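PDB 5XZ4: bumblebee peptidoglycan recognition protein SA from Bombus, which probably binds bacterial peptidoglycan as an insect innate immune receptor, with a preference for the Dap type over the Lys type. Local coordinates for residues 32-37 against 135-140; 126-131 against 164-169. One frame throughout, in Å; residues are numbered along the deposited sequence.

Interaction 1: 32-37 against 135-140; sequences PYVIIH and GILRED
Water 1 lies between Pro32 O and Asp140 O, 3.1 Å from Asp140 O and nearer still to Pro32 O, and can donate to either, though with other acceptors nearby the two bonds need not both be made at once. It bridges the start of strand 31-38 to the corner where the chain turns after strand 137-138. Beside it, the aliphatic part of Arg138 lies against the proline: Arg138 CD is 3.8 Å from Pro32 CA and 3.9 Å from Pro32 CB. Bent at chi3 (63°), the arginine chain then turns its guanidinium to Asp140, whose OD1 takes the N-H of NE through its syn lone pair; Arg138 NE to Asp140 OD1 is 3.0 Å, nearly straight at 165° and close to the guanidinium plane. This salt bridge, within residues 135-140, spans Glu139 at the corner. Deeper in, Leu137 CD1 meets Val34 CG2 at 3.9 Å, the two side chains crossing at about a right angle. In the amidase-like fold of this family, strand 31-38 runs between 102-107 and 141-145, with Val34 also packed on Val103 and Ile141, while Leu137 follows the end of helix 118-134.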
loop_
_atom_site.group_PDB
_atom_site.type_symbol
_atom_site.label_atom_id
_atom_site.label_comp_id
_atom_site.label_asym_id
_atom_site.label_seq_id
_atom_site.Cartn_x
_atom_site.Cartn_y
_atom_site.Cartn_z
ATOM N N PRO A 32 -3.297 -13.222 4.895
ATOM C CA PRO A 32 -2.801 -14.111 3.827
ATOM C C PRO A 32 -2.276 -13.458 2.545
ATOM O O PRO A 32 -1.485 -14.071 1.832
ATOM C CB PRO A 32 -4.016 -15.002 3.523
ATOM C CG PRO A 32 -5.187 -14.117 3.844
ATOM C CD PRO A 32 -4.763 -13.344 5.054
ATOM N N TYR A 33 -2.688 -12.211 2.271
ATOM C CA TYR A 33 -2.327 -11.513 1.012
ATOM C C TYR A 33 -1.768 -10.120 1.252
ATOM O O TYR A 33 -2.184 -9.427 2.181
ATOM C CB TYR A 33 -3.535 -11.374 0.067
ATOM C CG TYR A 33 -4.055 -12.682 -0.473
ATOM C CD1 TYR A 33 -3.509 -13.242 -1.639
ATOM C CD2 TYR A 33 -5.107 -13.347 0.167
ATOM C CE1 TYR A 33 -3.975 -14.481 -2.124
ATOM C CE2 TYR A 33 -5.604 -14.559 -0.321
ATOM C CZ TYR A 33 -5.032 -15.115 -1.460
ATOM O OH TYR A 33 -5.516 -16.331 -1.914
ATOM N N VAL A 34 -0.855 -9.723 0.369
ATOM C CA VAL A 34 -0.478 -8.313 0.204
ATOM C C VAL A 34 -0.829 -7.962 -1.242
ATOM O O VAL A 34 -0.408 -8.679 -2.168
ATOM C CB VAL A 34 1.019 -8.097 0.484
ATOM C CG1 VAL A 34 1.469 -6.686 0.109
ATOM C CG2 VAL A 34 1.344 -8.351 1.944
ATOM N N ILE A 35 -1.541 -6.826 -1.432
ATOM C CA ILE A 35 -1.874 -6.374 -2.783
ATOM C C ILE A 35 -1.027 -5.138 -3.086
ATOM O O ILE A 35 -1.026 -4.157 -2.312
ATOM C CB ILE A 35 -3.360 -5.983 -2.961
ATOM C CG1 ILE A 35 -4.327 -6.945 -2.293
ATOM C CG2 ILE A 35 -3.676 -5.777 -4.432
ATOM C CD1 ILE A 35 -4.335 -8.351 -2.841
ATOM N N ILE A 36 -0.307 -5.166 -4.198
ATOM C CA ILE A 36 0.510 -4.037 -4.652
ATOM C C ILE A 36 -0.262 -3.153 -5.635
ATOM O O ILE A 36 -0.860 -3.656 -6.618
ATOM C CB ILE A 36 1.853 -4.507 -5.278
ATOM C CG1 ILE A 36 2.630 -5.437 -4.312
ATOM C CG2 ILE A 36 2.701 -3.310 -5.728
ATOM C CD1 ILE A 36 3.040 -4.802 -2.984
ATOM N N HIS A 37 -0.299 -1.860 -5.311
ATOM C CA HIS A 37 -1.001 -0.850 -6.127
ATOM C C HIS A 37 -0.056 0.274 -6.512
ATOM O O HIS A 37 0.975 0.458 -5.854
ATOM C CB HIS A 37 -2.139 -0.204 -5.314
ATOM C CG HIS A 37 -3.393 -1.015 -5.246
ATOM N ND1 HIS A 37 -4.392 -0.899 -6.189
ATOM C CD2 HIS A 37 -3.834 -1.925 -4.345
ATOM C CE1 HIS A 37 -5.390 -1.707 -5.872
ATOM N NE2 HIS A 37 -5.072 -2.352 -4.765
ATOM N N GLY A 135 4.876 -11.478 12.689
ATOM C CA GLY A 135 3.747 -12.404 12.723
ATOM C C GLY A 135 2.419 -11.774 12.338
ATOM O O GLY A 135 1.371 -12.385 12.506
ATOM N N ILE A 136 2.467 -10.543 11.824
ATOM C CA ILE A 136 1.277 -9.842 11.321
ATOM C C ILE A 136 0.833 -10.432 9.972
ATOM O O ILE A 136 -0.366 -10.549 9.693
ATOM C CB ILE A 136 1.559 -8.326 11.169
ATOM C CG1 ILE A 136 1.979 -7.697 12.513
ATOM C CG2 ILE A 136 0.347 -7.605 10.569
ATOM C CD1 ILE A 136 2.685 -6.366 12.378
ATOM N N LEU A 137 1.810 -10.765 9.127
ATOM C CA LEU A 137 1.559 -11.432 7.838
ATOM C C LEU A 137 1.878 -12.900 7.991
ATOM O O LEU A 137 2.797 -13.241 8.722
ATOM C CB LEU A 137 2.445 -10.824 6.734
ATOM C CG LEU A 137 2.233 -9.329 6.451
ATOM C CD1 LEU A 137 3.207 -8.878 5.371
ATOM C CD2 LEU A 137 0.797 -9.037 6.002
ATOM N N ARG A 138 1.142 -13.752 7.300
ATOM C CA ARG A 138 1.439 -15.212 7.335
ATOM C C ARG A 138 2.844 -15.464 6.780
ATOM O O ARG A 138 3.334 -14.726 5.908
ATOM C CB ARG A 138 0.414 -15.960 6.493
ATOM C CG ARG A 138 -0.961 -16.049 7.137
ATOM C CD ARG A 138 -1.929 -16.868 6.300
ATOM N NE ARG A 138 -1.511 -18.256 6.166
ATOM C CZ ARG A 138 -2.039 -19.296 6.816
ATOM N NH1 ARG A 138 -1.556 -20.508 6.584
ATOM N NH2 ARG A 138 -3.043 -19.149 7.679
ATOM N N GLU A 139 3.491 -16.519 7.283
ATOM C CA GLU A 139 4.823 -16.926 6.799
ATOM C C GLU A 139 4.813 -17.225 5.287
ATOM O O GLU A 139 5.801 -16.974 4.588
ATOM C CB GLU A 139 5.333 -18.153 7.579
ATOM C CG GLU A 139 5.450 -17.954 9.085
ATOM C CD GLU A 139 6.752 -17.296 9.505
ATOM O OE1 GLU A 139 7.835 -17.798 9.128
ATOM O OE2 GLU A 139 6.686 -16.291 10.238
ATOM N N ASP A 140 3.681 -17.740 4.807
ATOM C CA ASP A 140 3.471 -18.059 3.405
ATOM C C ASP A 140 2.709 -16.950 2.663
ATOM O O ASP A 140 1.954 -17.230 1.727
ATOM C CB ASP A 140 2.754 -19.426 3.263
ATOM C CG ASP A 140 1.385 -19.470 3.956
ATOM O OD1 ASP A 140 0.949 -18.463 4.548
ATOM O OD2 ASP A 140 0.741 -20.547 3.904
HETATM O O HOH W 1 -1.093 -16.846 2.325
#

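Interaction 2: 126-131 against 164-169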
loop_
_atom_site.group_PDB
_atom_site.type_symbol
_atom_site.label_atom_id
_atom_site.label_comp_id
_atom_site.label_asym_id
_atom_site.label_seq_id
_atom_site.Cartn_x
_atom_site.Cartn_y
_atom_site.Cartn_z
ATOM N N ALA A 126 10.952 -4.527 2.590
ATOM C CA ALA A 126 11.334 -4.528 4.020
ATOM C C ALA A 126 10.078 -4.508 4.897
ATOM O O ALA A 126 10.009 -5.188 5.936
ATOM C CB ALA A 126 12.267 -3.365 4.351
ATOM N N LEU A 127 9.049 -3.767 4.463
ATOM C CA LEU A 127 7.769 -3.775 5.161
ATOM C C LEU A 127 7.118 -5.173 5.169
ATOM O O LEU A 127 6.614 -5.635 6.200
ATOM C CB LEU A 127 6.800 -2.745 4.517
ATOM C CG LEU A 127 5.427 -2.552 5.195
ATOM C CD1 LEU A 127 5.581 -1.961 6.594
ATOM C CD2 LEU A 127 4.456 -1.739 4.319
ATOM N N ILE A 128 7.146 -5.865 4.018
ATOM C CA ILE A 128 6.605 -7.217 3.922
ATOM C C ILE A 128 7.429 -8.147 4.829
ATOM O O ILE A 128 6.855 -8.926 5.594
ATOM C CB ILE A 128 6.563 -7.694 2.452
ATOM C CG1 ILE A 128 5.523 -6.878 1.665
ATOM C CG2 ILE A 128 6.227 -9.177 2.376
ATOM C CD1 ILE A 128 5.711 -6.959 0.179
ATOM N N HIS A 129 8.763 -8.056 4.777
ATOM C CA HIS A 129 9.607 -8.889 5.648
ATOM C C HIS A 129 9.360 -8.633 7.122
ATOM O O HIS A 129 9.311 -9.591 7.890
ATOM C CB HIS A 129 11.064 -8.718 5.274
ATOM C CG HIS A 129 11.436 -9.510 4.066
ATOM N ND1 HIS A 129 12.720 -9.954 3.832
ATOM C CD2 HIS A 129 10.678 -9.994 3.045
ATOM C CE1 HIS A 129 12.752 -10.620 2.691
ATOM N NE2 HIS A 129 11.523 -10.694 2.217
ATOM N N CYS A 130 9.204 -7.362 7.503
ATOM C CA CYS A 130 8.876 -6.944 8.864
ATOM C C CYS A 130 7.584 -7.588 9.310
ATOM O O CYS A 130 7.522 -8.175 10.397
ATOM C CB CYS A 130 8.724 -5.415 8.899
ATOM S SG CYS A 130 8.009 -4.706 10.407
ATOM N N GLY A 131 6.555 -7.484 8.465
ATOM C CA GLY A 131 5.240 -8.010 8.776
ATOM C C GLY A 131 5.284 -9.509 9.033
ATOM O O GLY A 131 4.651 -9.992 9.978
ATOM N N LYS A 164 7.708 -9.208 -9.490
ATOM C CA LYS A 164 7.988 -10.619 -9.813
ATOM C C LYS A 164 9.378 -11.091 -9.329
ATOM O O LYS A 164 9.632 -12.304 -9.267
ATOM C CB LYS A 164 7.789 -10.897 -11.315
ATOM C CG LYS A 164 6.374 -10.607 -11.792
ATOM C CD LYS A 164 6.187 -10.905 -13.268
ATOM C CE LYS A 164 4.755 -10.596 -13.663
ATOM N NZ LYS A 164 4.441 -11.004 -15.055
ATOM N N ASN A 165 10.257 -10.135 -8.968
ATOM C CA ASN A 165 11.588 -10.438 -8.442
ATOM C C ASN A 165 11.565 -10.879 -6.958
ATOM O O ASN A 165 12.581 -11.308 -6.415
ATOM C CB ASN A 165 12.522 -9.224 -8.619
ATOM C CG ASN A 165 12.776 -8.871 -10.079
ATOM O OD1 ASN A 165 12.922 -9.742 -10.922
ATOM N ND2 ASN A 165 12.845 -7.584 -10.370
ATOM N N TRP A 166 10.416 -10.748 -6.300
ATOM C CA TRP A 166 10.220 -11.178 -4.914
ATOM C C TRP A 166 9.721 -12.618 -4.889
ATOM O O TRP A 166 8.802 -12.961 -5.622
ATOM C CB TRP A 166 9.169 -10.284 -4.248
ATOM C CG TRP A 166 9.544 -8.836 -4.087
ATOM C CD1 TRP A 166 10.808 -8.297 -4.094
ATOM C CD2 TRP A 166 8.645 -7.760 -3.828
ATOM N NE1 TRP A 166 10.737 -6.925 -3.875
ATOM C CE2 TRP A 166 9.426 -6.578 -3.687
ATOM C CE3 TRP A 166 7.254 -7.683 -3.665
ATOM C CZ2 TRP A 166 8.846 -5.341 -3.433
ATOM C CZ3 TRP A 166 6.684 -6.464 -3.428
ATOM C CH2 TRP A 166 7.475 -5.307 -3.295
ATOM N N LEU A 167 10.302 -13.467 -4.030
ATOM C CA LEU A 167 9.859 -14.862 -3.927
ATOM C C LEU A 167 8.419 -14.977 -3.465
ATOM O O LEU A 167 7.745 -15.957 -3.766
ATOM C CB LEU A 167 10.747 -15.686 -2.965
ATOM C CG LEU A 167 12.187 -15.988 -3.379
ATOM C CD1 LEU A 167 12.869 -16.854 -2.319
ATOM C CD2 LEU A 167 12.235 -16.667 -4.740
ATOM N N GLU A 168 7.950 -13.970 -2.725
ATOM C CA GLU A 168 6.578 -13.963 -2.211
ATOM C C GLU A 168 5.536 -13.720 -3.298
ATOM O O GLU A 168 4.353 -13.985 -3.079
ATOM C CB GLU A 168 6.403 -12.931 -1.082
ATOM C CG GLU A 168 7.338 -13.142 0.109
ATOM C CD GLU A 168 8.656 -12.395 -0.000
ATOM O OE1 GLU A 168 9.056 -11.940 -1.080
ATOM O OE2 GLU A 168 9.350 -12.266 1.030
ATOM N N TRP A 169 5.964 -13.177 -4.440
ATOM C CA TRP A 169 5.014 -12.932 -5.556
ATOM C C TRP A 169 4.488 -14.257 -6.111
ATOM O O TRP A 169 5.268 -15.187 -6.304
ATOM C CB TRP A 169 5.666 -12.100 -6.670
ATOM C CG TRP A 169 4.701 -11.887 -7.818
ATOM C CD1 TRP A 169 3.625 -11.029 -7.841
ATOM C CD2 TRP A 169 4.657 -12.631 -9.045
ATOM N NE1 TRP A 169 2.943 -11.179 -9.033
ATOM C CE2 TRP A 169 3.555 -12.146 -9.789
ATOM C CE3 TRP A 169 5.472 -13.629 -9.606
ATOM C CZ2 TRP A 169 3.224 -12.636 -11.064
ATOM C CZ3 TRP A 169 5.138 -14.129 -10.884
ATOM C CH2 TRP A 169 4.031 -13.619 -11.600
#
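Trp166 and Ile128 meet on the buried side of the contact, where the loop that follows helix 157-163 comes up to helix 118-134. Trp166 itself points its side chain at the helix; the CZ3 corner of the indole touches Ile128 CD1 at 3.8 Å, with the two side chains crossing at about a right angle. The indole also stacks on His125 and rests on Val143 of strand 141-145, so it fills the angle between helix and sheet edge. In the amidase-like fold this helix packs on the central sheet, and the loop closes over the flank beside outermost strand 141-145. From Trp166 to Trp169 the chain makes a type I beta turn, with Trp169 N 3.1 Å from Trp166 O. Within the turn, Glu168 bends at chi2 (91°), and its OE2 approaches the edge of the His129 imidazole near the ring plane. His129 NE2 donates to Glu168 OE2 at 2.9 Å, but the N-H angle of 127° makes the bond weak, and the ring and carboxylate planes stand 57° apart. The stronger partner of Glu168 OE2 is Lys132, one turn further along the helix from Ile128, which reaches it in a salt bridge.

Interactions 1 and 2 have centres about 8 Å apart and join through the end of helix 118-134, which is followed, after Gly135 and Ile136, by strand 137-138. Leu137 N lies 3.1 Å from Gly131 O, a probable hydrogen bond, and Leu137 CD1 packs 3.7 Å from Ile128 O, so the leucine of interaction 1 also rests on the helix of interaction 2. A second bridge is apolar: Ile36 CD1 is 4.0 Å from Trp166 CZ3, so strand 31-38 reaches the same indole that touches the helix. Cys130, in segment 126-131, is disulfide-bonded to Cys7, which ties the same helix to the N-terminal end of the model.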